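Local coordinates for manganese lipoxygenase (Gaeumannomyces graminis, PDB 5FX8), which is a manganese-dependent dioxygenase that converts linoleic and alpha-linolenic acids to 11S- and 13R-hydroperoxy fatty acids, at residues Ala105-Thr110 with Phe539-Val544; Tyr112-Glu117 with Lys143-Glu148; Ala135-Gly140 with Gly491-His496. One frame throughout, in Å; residues are numbered along the deposited sequence.

Interaction 1. Residues Ala105-Thr110 with Phe539-Val544. With NAG (2-acetamido-2-deoxy-beta-D-glucopyranose), chain F.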
loop_
_atom_site.group_PDB
_atom_site.type_symbol
_atom_site.label_atom_id
_atom_site.label_comp_id
_atom_site.label_asym_id
_atom_site.label_seq_id
_atom_site.Cartn_x
_atom_site.Cartn_y
_atom_site.Cartn_z
ATOM N N ALA A 105 6.743 -10.772 -0.786
ATOM C CA ALA A 105 6.685 -12.147 -0.323
ATOM C C ALA A 105 6.102 -12.255 1.083
ATOM O O ALA A 105 5.176 -13.033 1.327
ATOM C CB ALA A 105 8.085 -12.748 -0.388
ATOM N N ASN A 106 6.656 -11.516 2.032
ATOM C CA ASN A 106 6.222 -11.653 3.415
ATOM C C ASN A 106 4.735 -11.313 3.569
ATOM O O ASN A 106 3.966 -12.087 4.155
ATOM C CB ASN A 106 7.133 -10.769 4.260
ATOM C CG ASN A 106 6.883 -10.855 5.728
ATOM O OD1 ASN A 106 5.916 -11.419 6.199
ATOM N ND2 ASN A 106 7.773 -10.241 6.476
ATOM N N GLN A 107 4.300 -10.184 3.019
ATOM C CA GLN A 107 2.911 -9.802 3.191
ATOM C C GLN A 107 1.963 -10.779 2.487
ATOM O O GLN A 107 0.878 -11.078 3.003
ATOM C CB GLN A 107 2.709 -8.377 2.703
ATOM C CG GLN A 107 1.274 -7.875 2.773
ATOM C CD GLN A 107 0.867 -7.312 4.127
ATOM O OE1 GLN A 107 1.687 -7.098 4.997
ATOM N NE2 GLN A 107 -0.414 -7.072 4.297
ATOM N N THR A 108 2.358 -11.315 1.328
ATOM C CA THR A 108 1.477 -12.243 0.625
ATOM C C THR A 108 1.306 -13.539 1.399
ATOM O O THR A 108 0.178 -14.005 1.619
ATOM C CB THR A 108 2.018 -12.546 -0.758
ATOM O OG1 THR A 108 2.318 -11.335 -1.429
ATOM C CG2 THR A 108 0.981 -13.253 -1.545
ATOM N N ALA A 109 2.426 -14.147 1.801
ATOM C CA ALA A 109 2.355 -15.376 2.574
ATOM C C ALA A 109 1.537 -15.169 3.831
ATOM O O ALA A 109 0.677 -15.986 4.167
ATOM C CB ALA A 109 3.751 -15.867 2.920
ATOM N N THR A 110 1.760 -14.050 4.511
ATOM C CA THR A 110 1.063 -13.798 5.761
ATOM C C THR A 110 -0.427 -13.696 5.535
ATOM O O THR A 110 -1.216 -14.285 6.275
ATOM C CB THR A 110 1.597 -12.527 6.398
ATOM O OG1 THR A 110 2.991 -12.679 6.611
ATOM C CG2 THR A 110 0.892 -12.256 7.702
ATOM N N PHE A 539 -3.042 -5.732 -0.535
ATOM C CA PHE A 539 -2.630 -4.382 -0.941
ATOM C C PHE A 539 -1.907 -3.617 0.169
ATOM O O PHE A 539 -1.292 -2.585 -0.101
ATOM C CB PHE A 539 -3.829 -3.569 -1.403
ATOM C CG PHE A 539 -4.484 -4.076 -2.656
ATOM C CD1 PHE A 539 -3.863 -4.986 -3.470
ATOM C CD2 PHE A 539 -5.737 -3.617 -3.022
ATOM C CE1 PHE A 539 -4.476 -5.422 -4.605
ATOM C CE2 PHE A 539 -6.341 -4.049 -4.164
ATOM C CZ PHE A 539 -5.704 -4.948 -4.952
ATOM N N ASN A 540 -1.965 -4.090 1.401
ATOM C CA ASN A 540 -1.337 -3.451 2.543
ATOM C C ASN A 540 0.091 -3.968 2.702
ATOM O O ASN A 540 0.468 -4.995 2.136
ATOM C CB ASN A 540 -2.157 -3.712 3.804
ATOM C CG ASN A 540 -1.814 -2.780 4.938
ATOM O OD1 ASN A 540 -1.632 -1.589 4.746
ATOM N ND2 ASN A 540 -1.706 -3.326 6.126
ATOM N N ARG A 541 0.898 -3.216 3.448
ATOM C CA ARG A 541 2.305 -3.540 3.657
ATOM C C ARG A 541 2.627 -3.289 5.125
ATOM O O ARG A 541 3.044 -2.197 5.499
ATOM C CB ARG A 541 3.225 -2.725 2.755
ATOM C CG ARG A 541 3.368 -3.225 1.333
ATOM C CD ARG A 541 4.099 -4.558 1.250
ATOM N NE ARG A 541 4.184 -5.059 -0.116
ATOM C CZ ARG A 541 3.160 -5.595 -0.767
ATOM N NH1 ARG A 541 1.991 -5.686 -0.182
ATOM N NH2 ARG A 541 3.290 -6.012 -2.004
ATOM N N ALA A 542 2.486 -4.318 5.936
ATOM C CA ALA A 542 2.717 -4.252 7.364
ATOM C C ALA A 542 4.179 -4.053 7.749
ATOM O O ALA A 542 4.448 -3.713 8.898
ATOM C CB ALA A 542 2.171 -5.532 8.003
ATOM N N GLN A 543 5.130 -4.243 6.849
ATOM C CA GLN A 543 6.544 -4.210 7.202
ATOM C C GLN A 543 7.203 -2.859 6.947
ATOM O O GLN A 543 8.398 -2.723 7.208
ATOM C CB GLN A 543 7.335 -5.281 6.437
ATOM C CG GLN A 543 6.647 -6.600 6.141
ATOM C CD GLN A 543 5.543 -6.442 5.146
ATOM O OE1 GLN A 543 5.569 -5.538 4.322
ATOM N NE2 GLN A 543 4.538 -7.256 5.268
ATOM N N VAL A 544 6.448 -1.881 6.429
ATOM C CA VAL A 544 6.981 -0.580 6.045
ATOM C C VAL A 544 7.775 0.040 7.188
ATOM O O VAL A 544 8.884 0.546 6.991
ATOM C CB VAL A 544 5.825 0.329 5.589
ATOM C CG1 VAL A 544 6.270 1.697 5.419
ATOM C CG2 VAL A 544 5.393 -0.083 4.288
HETATM C C1 NAG F . 7.660 -10.194 7.903
HETATM C C2 NAG F . 9.005 -10.541 8.522
HETATM C C3 NAG F . 8.945 -10.392 10.030
HETATM C C4 NAG F . 8.468 -8.993 10.393
HETATM C C5 NAG F . 7.140 -8.695 9.708
HETATM C C6 NAG F . 6.687 -7.272 9.913
HETATM C C7 NAG F . 10.424 -12.148 7.346
HETATM C C8 NAG F . 10.673 -13.595 7.048
HETATM N N2 NAG F . 9.398 -11.888 8.156
HETATM O O3 NAG F . 10.246 -10.638 10.553
HETATM O O4 NAG F . 8.308 -8.862 11.799
HETATM O O5 NAG F . 7.274 -8.875 8.291
HETATM O O6 NAG F . 7.687 -6.354 9.491
HETATM O O7 NAG F . 11.122 -11.259 6.877
#
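Gln-107, on the long helix 86-124 of this lipoxygenase, meets Asn-540 to Gln-543 where the chain has just left helix 526-539 and enters a type I beta turn, Arg-541 to Val-544. The glutamine carries the contact. Its CG stands anti to the backbone N (chi1 177°), close to Asn-540 O and Arg-541 NH1, and the chain then bends at chi2. Two N-H groups grip its OE1. Ala-542 N reaches Gln-107 OE1 almost straight at 3.0 Å, N-H...O 172°, from above the carbonyl plane; Gln-543 NE2 lies in that plane on a lone pair of OE1, 2.9 Å away, on a more bent bond. The two amide planes stand 73° apart. At the other end of the Gln-107 amide, NE2 is hydrogen-bonded to Ala-537 O and probably to Ser-145 O, so both ends of this buried group are satisfied and its rotation is fixed. Arg-541 starts off away from the helix but folds back, and NH1 reaches CG of Gln-107 at 3.7 Å while donating to Asn-540 O at 2.9 Å, with the oxygen in the guanidinium plane. The arginine side chain also lies about 4 Å from that of Val-618, whose carboxylate is a manganese ligand, and about 10 Å from the metal, so this arginine lies in the second shell around the manganese. Asn-106 ND2 carries an N-glycan, covalently bonded to C1 of the NAG, and Gln-543 CG touches the sugar's ring oxygen O5 at 3.2 Å.

Interaction 2. Residues Tyr112-Glu117 with Lys143-Glu148; sequences YREANE and KESVPE. With NAG (2-acetamido-2-deoxy-beta-D-glucopyranose), chain K; NAG (2-acetamido-2-deoxy-beta-D-glucopyranose), chain N.
Glu-114 and Ser-145 make the shortest bonds here: the carboxylate oxygen OE1 accepts from Ser-145 N at 2.7 Å and from Ser-145 OG, also at 2.7 Å. Both donors approach from the same face of the carboxylate, the N-H on the syn side and the hydroxyl on the anti side. Glu-114 OE2 takes Glu-144 N through its syn lone pair at 3.0 Å, N-H...O 154°. The glutamate reaches out extended beyond CG, so one side chain of helix 86-124 holds two successive peptide N-H groups of the 143-148 loop. The Glu-144 side chain crosses that of Glu-114 at about a right angle, their carboxylate planes 66° apart, with Glu-144 OE1 3.1 Å from Glu-114 OE2. Arg-113 NH1 answers with a long salt bridge, 3.8 Å to Glu-144 OE1, and NH2 makes a weak, long ion pair with Glu-531 of the second subunit; O6 of the NAG of chain N lies over one guanidinium face, toward the rim. Farther along the helix, Asn-116 ND2 carries the NAG of chain K, whose C6 sits 4.0 Å above the Tyr-112 ring, toward its rim. Thr-108 of the second subunit bonds to Asn-116 OD1. The closeness of the two acids may raise the pKa of Glu-144, whereas the three firm bonds to Glu-114 would tend to keep it charged.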
loop_
_atom_site.group_PDB
_atom_site.type_symbol
_atom_site.label_atom_id
_atom_site.label_comp_id
_atom_site.label_asym_id
_atom_site.label_seq_id
_atom_site.Cartn_x
_atom_site.Cartn_y
_atom_site.Cartn_z
ATOM N N TYR A 112 -2.280 -14.951 3.123
ATOM C CA TYR A 112 -2.881 -16.246 2.841
ATOM C C TYR A 112 -3.027 -17.073 4.111
ATOM O O TYR A 112 -4.079 -17.680 4.351
ATOM C CB TYR A 112 -2.042 -16.968 1.806
ATOM C CG TYR A 112 -2.338 -16.508 0.421
ATOM C CD1 TYR A 112 -3.630 -16.242 0.042
ATOM C CD2 TYR A 112 -1.330 -16.348 -0.514
ATOM C CE1 TYR A 112 -3.915 -15.824 -1.217
ATOM C CE2 TYR A 112 -1.608 -15.930 -1.777
ATOM C CZ TYR A 112 -2.913 -15.662 -2.125
ATOM O OH TYR A 112 -3.256 -15.253 -3.397
ATOM N N ARG A 113 -1.990 -17.099 4.943
ATOM C CA ARG A 113 -2.084 -17.814 6.210
ATOM C C ARG A 113 -3.239 -17.283 7.080
ATOM O O ARG A 113 -4.086 -18.054 7.549
ATOM C CB ARG A 113 -0.739 -17.726 6.911
ATOM C CG ARG A 113 -0.633 -18.454 8.192
ATOM C CD ARG A 113 0.537 -17.904 8.953
ATOM N NE ARG A 113 1.658 -17.694 8.053
ATOM C CZ ARG A 113 2.650 -16.844 8.294
ATOM N NH1 ARG A 113 2.636 -16.138 9.418
ATOM N NH2 ARG A 113 3.649 -16.704 7.418
ATOM N N GLU A 114 -3.337 -15.963 7.253
ATOM C CA GLU A 114 -4.406 -15.413 8.080
ATOM C C GLU A 114 -5.774 -15.504 7.413
ATOM O O GLU A 114 -6.793 -15.471 8.106
ATOM C CB GLU A 114 -4.082 -13.954 8.456
ATOM C CG GLU A 114 -2.697 -13.821 9.052
ATOM C CD GLU A 114 -2.450 -12.544 9.834
ATOM O OE1 GLU A 114 -2.556 -11.453 9.259
ATOM O OE2 GLU A 114 -2.125 -12.619 11.033
ATOM N N ALA A 115 -5.832 -15.595 6.092
ATOM C CA ALA A 115 -7.101 -15.871 5.429
ATOM C C ALA A 115 -7.535 -17.301 5.670
ATOM O O ALA A 115 -8.724 -17.582 5.854
ATOM C CB ALA A 115 -6.985 -15.617 3.931
ATOM N N ASN A 116 -6.583 -18.220 5.656
ATOM C CA ASN A 116 -6.929 -19.602 5.896
ATOM C C ASN A 116 -7.421 -19.777 7.317
ATOM O O ASN A 116 -8.397 -20.495 7.560
ATOM C CB ASN A 116 -5.720 -20.487 5.595
ATOM C CG ASN A 116 -5.681 -20.951 4.161
ATOM O OD1 ASN A 116 -5.888 -22.114 3.898
ATOM N ND2 ASN A 116 -5.422 -20.050 3.232
ATOM N N GLU A 117 -6.789 -19.089 8.268
ATOM C CA GLU A 117 -7.253 -19.166 9.646
ATOM C C GLU A 117 -8.637 -18.550 9.786
ATOM O O GLU A 117 -9.534 -19.134 10.409
ATOM C CB GLU A 117 -6.263 -18.489 10.582
ATOM C CG GLU A 117 -4.887 -19.177 10.695
ATOM C CD GLU A 117 -3.798 -18.245 11.284
ATOM O OE1 GLU A 117 -4.140 -17.113 11.683
ATOM O OE2 GLU A 117 -2.601 -18.619 11.327
ATOM N N LYS A 143 -4.123 -9.971 12.309
ATOM C CA LYS A 143 -3.249 -9.247 13.218
ATOM C C LYS A 143 -1.875 -8.982 12.630
ATOM O O LYS A 143 -1.222 -8.017 13.033
ATOM C CB LYS A 143 -3.091 -10.015 14.512
ATOM C CG LYS A 143 -4.259 -9.877 15.422
ATOM C CD LYS A 143 -4.206 -10.956 16.488
ATOM C CE LYS A 143 -4.892 -10.528 17.777
ATOM N NZ LYS A 143 -4.821 -11.645 18.766
ATOM N N GLU A 144 -1.387 -9.835 11.733
ATOM C CA GLU A 144 -0.081 -9.579 11.144
ATOM C C GLU A 144 -0.181 -8.860 9.801
ATOM O O GLU A 144 0.655 -8.007 9.495
ATOM C CB GLU A 144 0.694 -10.886 10.993
ATOM C CG GLU A 144 1.107 -11.566 12.302
ATOM C CD GLU A 144 1.517 -13.035 12.106
ATOM O OE1 GLU A 144 0.651 -13.886 11.795
ATOM O OE2 GLU A 144 2.712 -13.349 12.261
ATOM N N SER A 145 -1.200 -9.175 9.011
ATOM C CA SER A 145 -1.424 -8.528 7.727
ATOM C C SER A 145 -1.851 -7.089 7.894
ATOM O O SER A 145 -1.464 -6.225 7.106
ATOM C CB SER A 145 -2.506 -9.273 6.959
ATOM O OG SER A 145 -2.085 -10.584 6.697
ATOM N N VAL A 146 -2.694 -6.832 8.879
ATOM C CA VAL A 146 -3.226 -5.510 9.136
ATOM C C VAL A 146 -3.031 -5.198 10.613
ATOM O O VAL A 146 -3.999 -5.188 11.379
ATOM C CB VAL A 146 -4.695 -5.440 8.722
ATOM C CG1 VAL A 146 -5.173 -4.035 8.776
ATOM C CG2 VAL A 146 -4.845 -6.011 7.331
ATOM N N PRO A 147 -1.811 -4.900 11.051
ATOM C CA PRO A 147 -1.570 -4.783 12.495
ATOM C C PRO A 147 -2.409 -3.727 13.174
ATOM O O PRO A 147 -2.843 -3.945 14.304
ATOM C CB PRO A 147 -0.082 -4.448 12.566
ATOM C CG PRO A 147 0.458 -4.856 11.284
ATOM C CD PRO A 147 -0.600 -4.608 10.285
ATOM N N GLU A 148 -2.663 -2.599 12.526
ATOM C CA GLU A 148 -3.496 -1.543 13.091
ATOM C C GLU A 148 -4.974 -1.913 13.151
ATOM O O GLU A 148 -5.767 -1.142 13.702
ATOM C CB GLU A 148 -3.293 -0.252 12.290
ATOM C CG GLU A 148 -3.805 -0.297 10.843
ATOM C CD GLU A 148 -2.787 -0.748 9.735
ATOM O OE1 GLU A 148 -2.013 -1.734 9.864
ATOM O OE2 GLU A 148 -2.812 -0.100 8.666
HETATM C C1 NAG K . -5.363 -20.427 1.849
HETATM C C2 NAG K . -6.366 -19.608 1.081
HETATM C C3 NAG K . -6.317 -19.970 -0.394
HETATM C C4 NAG K . -4.904 -19.797 -0.912
HETATM C C5 NAG K . -3.976 -20.642 -0.070
HETATM C C6 NAG K . -2.532 -20.476 -0.435
HETATM C C7 NAG K . -8.579 -18.860 1.822
HETATM C C8 NAG K . -9.876 -19.277 2.425
HETATM N N2 NAG K . -7.689 -19.830 1.626
HETATM O O3 NAG K . -7.157 -19.100 -1.130
HETATM O O4 NAG K . -4.831 -20.181 -2.276
HETATM O O5 NAG K . -4.090 -20.249 1.301
HETATM O O6 NAG K . -1.745 -21.233 0.469
HETATM O O7 NAG K . -8.356 -17.709 1.509
HETATM C C1 NAG N . 2.691 -18.488 12.695
HETATM C C2 NAG N . 2.774 -17.508 13.885
HETATM C C3 NAG N . 3.552 -16.247 13.500
HETATM C C4 NAG N . 4.903 -16.612 12.902
HETATM C C5 NAG N . 4.675 -17.519 11.700
HETATM C C6 NAG N . 5.943 -18.014 11.049
HETATM C C7 NAG N . 0.929 -17.612 15.531
HETATM C C8 NAG N . -0.449 -17.127 15.867
HETATM N N2 NAG N . 1.448 -17.158 14.381
HETATM O O3 NAG N . 3.740 -15.462 14.670
HETATM O O4 NAG N . 5.629 -15.447 12.525
HETATM O O5 NAG N . 3.989 -18.694 12.140
HETATM O O6 NAG N . 5.691 -19.271 10.430
HETATM O O7 NAG N . 1.538 -18.381 16.264
#

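Interaction 3. Residues Ala135-Gly140 with Gly491-His496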
loop_
_atom_site.group_PDB
_atom_site.type_symbol
_atom_site.label_atom_id
_atom_site.label_comp_id
_atom_site.label_asym_id
_atom_site.label_seq_id
_atom_site.Cartn_x
_atom_site.Cartn_y
_atom_site.Cartn_z
ATOM N N ALA A 135 -18.877 -9.692 11.141
ATOM C CA ALA A 135 -17.813 -9.260 12.031
ATOM C C ALA A 135 -16.843 -10.387 12.338
ATOM O O ALA A 135 -15.694 -10.124 12.687
ATOM C CB ALA A 135 -18.397 -8.697 13.320
ATOM N N LEU A 136 -17.282 -11.643 12.235
ATOM C CA LEU A 136 -16.378 -12.772 12.393
ATOM C C LEU A 136 -15.251 -12.725 11.384
ATOM O O LEU A 136 -14.180 -13.271 11.629
ATOM C CB LEU A 136 -17.140 -14.084 12.237
ATOM C CG LEU A 136 -18.342 -14.283 13.142
ATOM C CD1 LEU A 136 -19.194 -15.362 12.559
ATOM C CD2 LEU A 136 -17.867 -14.664 14.506
ATOM N N LEU A 137 -15.476 -12.080 10.257
ATOM C CA LEU A 137 -14.430 -11.884 9.281
ATOM C C LEU A 137 -13.242 -11.096 9.832
ATOM O O LEU A 137 -12.123 -11.260 9.341
ATOM C CB LEU A 137 -15.070 -11.181 8.111
ATOM C CG LEU A 137 -14.494 -11.207 6.729
ATOM C CD1 LEU A 137 -14.266 -12.605 6.313
ATOM C CD2 LEU A 137 -15.545 -10.545 5.883
ATOM N N TYR A 138 -13.444 -10.276 10.860
ATOM C CA TYR A 138 -12.445 -9.305 11.290
ATOM C C TYR A 138 -12.009 -9.460 12.737
ATOM O O TYR A 138 -10.847 -9.219 13.056
ATOM C CB TYR A 138 -12.992 -7.887 11.080
ATOM C CG TYR A 138 -13.255 -7.512 9.644
ATOM C CD1 TYR A 138 -12.211 -7.320 8.768
ATOM C CD2 TYR A 138 -14.533 -7.342 9.179
ATOM C CE1 TYR A 138 -12.427 -6.981 7.486
ATOM C CE2 TYR A 138 -14.763 -7.001 7.889
ATOM C CZ TYR A 138 -13.702 -6.819 7.048
ATOM O OH TYR A 138 -13.896 -6.472 5.748
ATOM N N ASN A 139 -12.902 -9.830 13.636
ATOM C CA ASN A 139 -12.562 -9.825 15.050
ATOM C C ASN A 139 -11.487 -10.847 15.338
ATOM O O ASN A 139 -11.710 -12.046 15.182
ATOM C CB ASN A 139 -13.795 -10.112 15.884
ATOM C CG ASN A 139 -14.796 -9.003 15.794
ATOM O OD1 ASN A 139 -14.460 -7.892 15.381
ATOM N ND2 ASN A 139 -16.035 -9.286 16.166
ATOM N N GLY A 140 -10.327 -10.377 15.771
ATOM C CA GLY A 140 -9.268 -11.264 16.182
ATOM C C GLY A 140 -8.393 -11.762 15.065
ATOM O O GLY A 140 -7.478 -12.545 15.321
ATOM N N GLY A 491 -13.118 -1.109 1.562
ATOM C CA GLY A 491 -13.586 -2.423 1.231
ATOM C C GLY A 491 -13.848 -3.286 2.441
ATOM O O GLY A 491 -13.519 -4.461 2.446
ATOM N N VAL A 492 -14.445 -2.714 3.466
ATOM C CA VAL A 492 -14.794 -3.439 4.672
ATOM C C VAL A 492 -16.200 -3.976 4.499
ATOM O O VAL A 492 -17.109 -3.226 4.141
ATOM C CB VAL A 492 -14.669 -2.524 5.896
ATOM C CG1 VAL A 492 -15.132 -3.208 7.173
ATOM C CG2 VAL A 492 -13.259 -2.115 6.019
ATOM N N LEU A 493 -16.358 -5.286 4.688
ATOM C CA LEU A 493 -17.647 -5.970 4.596
ATOM C C LEU A 493 -18.435 -5.779 5.882
ATOM O O LEU A 493 -17.883 -5.764 6.972
ATOM C CB LEU A 493 -17.456 -7.467 4.287
ATOM C CG LEU A 493 -16.953 -7.727 2.859
ATOM C CD1 LEU A 493 -16.458 -9.111 2.650
ATOM C CD2 LEU A 493 -17.994 -7.455 1.819
ATOM N N PRO A 494 -19.753 -5.700 5.767
ATOM C CA PRO A 494 -20.566 -5.990 4.597
ATOM C C PRO A 494 -20.938 -4.787 3.796
ATOM O O PRO A 494 -21.519 -4.936 2.737
ATOM C CB PRO A 494 -21.808 -6.591 5.219
ATOM C CG PRO A 494 -21.939 -5.838 6.454
ATOM C CD PRO A 494 -20.570 -5.659 6.980
ATOM N N LEU A 495 -20.622 -3.600 4.312
ATOM C CA LEU A 495 -21.044 -2.375 3.649
ATOM C C LEU A 495 -20.334 -2.133 2.324
ATOM O O LEU A 495 -20.864 -1.408 1.481
ATOM C CB LEU A 495 -20.833 -1.184 4.583
ATOM C CG LEU A 495 -22.144 -0.634 5.168
ATOM C CD1 LEU A 495 -22.968 -0.058 4.077
ATOM C CD2 LEU A 495 -22.961 -1.704 5.865
ATOM N N HIS A 496 -19.164 -2.716 2.105
ATOM C CA HIS A 496 -18.365 -2.431 0.918
ATOM C C HIS A 496 -17.929 -3.690 0.191
ATOM O O HIS A 496 -16.752 -4.062 0.247
ATOM C CB HIS A 496 -17.111 -1.652 1.284
ATOM C CG HIS A 496 -17.377 -0.392 2.032
ATOM N ND1 HIS A 496 -17.323 -0.322 3.404
ATOM C CD2 HIS A 496 -17.672 0.854 1.597
ATOM C CE1 HIS A 496 -17.576 0.915 3.783
ATOM N NE2 HIS A 496 -17.793 1.647 2.706
HETATM O O HOH W 1 -11.814 -5.208 4.591
#
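Tyr-138 OH is gripped twice: Leu-493 N donates to it at 2.9 Å, N-H...O 162°, and the hydroxyl in turn donates to a water 2.7 Å away. That water passes its own hydrogen to Gly-491 O at 2.8 Å, so the phenol is linked to Leu-493 directly and to Gly-491 through water. Gly-491 O also receives Gln-532 NE2 from helix 526-539. Leu-493 O lies at the edge of the tyrosine ring, near its plane, 3.5 Å from Tyr-138 CE2. Val-492 adds CG1 obliquely, 3.9 Å from the same CE2. The contact joins two loops of the helical lipoxygenase domain: the one that follows helix 86-124, here ending a 3-10 turn, and the one that leaves helix 485-490, just beyond the metal ligands His-478 and Asn-482. Leu-137, the last residue of that turn, lays its CB over one face of the Tyr-138 ring, toward the rim, and its CD2 meets CD1 of Leu-493 at 3.7 Å, with Ala-529 of helix 526-539 touching both leucines. Beyond Leu-493 the peptide bond to Pro-494 is cis, and the chain curls back until His-496 ND1 bonds to Val-492 O in the ring plane.

How the interactions relate
From the N terminus, helix 86-124 supplies the first segments of interactions 1 and 2, about two turns apart. Interaction 2 closes a short loop, bringing 143-148 back onto the helix that precedes it. Interaction 3 starts within that loop, at 135-140, and closes at 491-496, so the two cross; both nest inside the much longer loop that interaction 1 closes at 539-544. Interactions 1 and 2 also touch directly, since Ser-145 O probably accepts from Asn-540 ND2, and both border the second subunit. Interaction 3 adjoins interaction 2 in sequence without otherwise touching it, their centres about 13 Å apart, and ties the same linker to the chain after helix 485-490.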